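Local coordinates for protein mRNA interferase (Mycobacterium tuberculosis, PDB 6L2A) that probably acts as the toxic component of a type II toxin-antitoxin system, a MazF-family endoribonuclease that cleaves RNA, at residues 29-34 against 108-113. The protein carries 6 engineered substitutions. Sequence-based numbering, arbitrary orientation.
Sequences PAVVVS and AQLDEA
L110, on the C-terminal helix 104-117, makes a small, buried, wholly apolar contact with V31 and V33, near the end of strand 28-32 and just beyond it. This helix lies against the curled antiparallel sheet of the SH3-like PemK/MazF toxin fold, and the contact joins the two near the centre of the chain. The backbones stay well apart, V33 CA lying 8.6 Å from D111 CA, and the side chain of L110 bridges the gap. With CG anti to the backbone N (chi1 -172°), this side chain extends from the helix toward the strand and leads with CD2, the one methyl that touches V31 and V33. Both valines point toward the helix, while V32 between them faces away. V31 and L110 run alongside each other, pointing opposite ways, and V31 CG1 lies 3.8 Å from L110 CD2. V67 of strand 66-69 also packs on L110, and L69 on V31, continuing the apolar layer. Beside it, R8 ties the same two segments together, salt-bridged to D111 OD1 and hydrogen-bonded to V33 O. L118 of the second subunit packs on V33. The V33 side chain lies roughly perpendicular to that of L110, its CG1 3.7 Å from L110 CD2.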
loop_
_atom_site.group_PDB
_atom_site.type_symbol
_atom_site.label_atom_id
_atom_site.label_comp_id
_atom_site.label_asym_id
_atom_site.label_seq_id
_atom_site.Cartn_x
_atom_site.Cartn_y
_atom_site.Cartn_z
ATOM N N PRO A 29 13.704 -2.574 8.043
ATOM C CA PRO A 29 12.676 -2.056 8.949
ATOM C C PRO A 29 11.514 -1.454 8.172
ATOM O O PRO A 29 11.666 -0.983 7.043
ATOM C CB PRO A 29 13.423 -0.988 9.755
ATOM C CG PRO A 29 14.482 -0.509 8.818
ATOM C CD PRO A 29 14.908 -1.723 8.028
ATOM N N ALA A 30 10.339 -1.481 8.794
ATOM C CA ALA A 30 9.139 -0.951 8.162
ATOM C C ALA A 30 8.136 -0.574 9.241
ATOM O O ALA A 30 8.157 -1.125 10.343
ATOM C CB ALA A 30 8.525 -1.960 7.185
ATOM N N VAL A 31 7.264 0.377 8.909
ATOM C CA VAL A 31 6.225 0.860 9.814
ATOM C C VAL A 31 4.912 0.170 9.472
ATOM O O VAL A 31 4.480 0.183 8.314
ATOM C CB VAL A 31 6.070 2.389 9.722
ATOM C CG1 VAL A 31 5.030 2.878 10.729
ATOM C CG2 VAL A 31 7.408 3.082 9.938
ATOM N N VAL A 32 4.271 -0.423 10.479
ATOM C CA VAL A 32 2.945 -1.002 10.290
ATOM C C VAL A 32 1.928 0.116 10.102
ATOM O O VAL A 32 1.822 1.021 10.940
ATOM C CB VAL A 32 2.569 -1.887 11.488
ATOM C CG1 VAL A 32 1.167 -2.446 11.304
ATOM C CG2 VAL A 32 3.589 -3.007 11.675
ATOM N N VAL A 33 1.165 0.056 9.009
ATOM C CA VAL A 33 0.190 1.107 8.723
ATOM C C VAL A 33 -1.204 0.543 8.467
ATOM O O VAL A 33 -2.167 1.305 8.312
ATOM C CB VAL A 33 0.643 1.985 7.542
ATOM C CG1 VAL A 33 1.925 2.722 7.893
ATOM C CG2 VAL A 33 0.820 1.150 6.280
ATOM N N SER A 34 -1.337 -0.778 8.410
ATOM C CA SER A 34 -2.674 -1.353 8.389
ATOM C C SER A 34 -3.367 -1.081 9.723
ATOM O O SER A 34 -2.725 -0.995 10.771
ATOM C CB SER A 34 -2.619 -2.856 8.102
ATOM O OG SER A 34 -1.601 -3.503 8.846
ATOM N N ALA A 108 0.896 10.695 12.542
ATOM C CA ALA A 108 0.007 11.649 11.887
ATOM C C ALA A 108 0.634 12.188 10.607
ATOM O O ALA A 108 -0.052 12.362 9.593
ATOM C CB ALA A 108 -0.339 12.792 12.843
ATOM N N GLN A 109 1.942 12.460 10.636
ATOM C CA GLN A 109 2.642 12.842 9.416
ATOM C C GLN A 109 2.595 11.724 8.382
ATOM O O GLN A 109 2.400 11.980 7.188
ATOM C CB GLN A 109 4.090 13.213 9.731
ATOM C CG GLN A 109 4.280 14.629 10.249
ATOM C CD GLN A 109 5.743 14.977 10.438
ATOM O OE1 GLN A 109 6.254 15.918 9.829
ATOM N NE2 GLN A 109 6.427 14.215 11.283
ATOM N N LEU A 110 2.772 10.476 8.822
ATOM C CA LEU A 110 2.698 9.354 7.894
ATOM C C LEU A 110 1.295 9.193 7.324
ATOM O O LEU A 110 1.144 8.804 6.161
ATOM C CB LEU A 110 3.150 8.067 8.584
ATOM C CG LEU A 110 3.304 6.822 7.711
ATOM C CD1 LEU A 110 4.108 7.130 6.449
ATOM C CD2 LEU A 110 3.977 5.724 8.516
ATOM N N ASP A 111 0.260 9.491 8.116
ATOM C CA ASP A 111 -1.097 9.496 7.576
ATOM C C ASP A 111 -1.219 10.472 6.413
ATOM O O ASP A 111 -1.819 10.149 5.381
ATOM C CB ASP A 111 -2.112 9.850 8.664
ATOM C CG ASP A 111 -2.208 8.796 9.749
ATOM O OD1 ASP A 111 -1.701 7.670 9.550
ATOM O OD2 ASP A 111 -2.810 9.092 10.802
ATOM N N GLU A 112 -0.651 11.672 6.561
ATOM C CA GLU A 112 -0.730 12.663 5.493
ATOM C C GLU A 112 0.083 12.235 4.278
ATOM O O GLU A 112 -0.341 12.446 3.135
ATOM C CB GLU A 112 -0.261 14.024 6.005
ATOM C CG GLU A 112 -1.220 14.670 6.985
ATOM C CD GLU A 112 -2.561 14.981 6.354
ATOM O OE1 GLU A 112 -2.582 15.647 5.298
ATOM O OE2 GLU A 112 -3.595 14.557 6.911
ATOM N N ALA A 113 1.254 11.632 4.502
ATOM C CA ALA A 113 2.066 11.154 3.387
ATOM C C ALA A 113 1.361 10.030 2.638
ATOM O O ALA A 113 1.439 9.948 1.406
ATOM C CB ALA A 113 3.431 10.692 3.892
#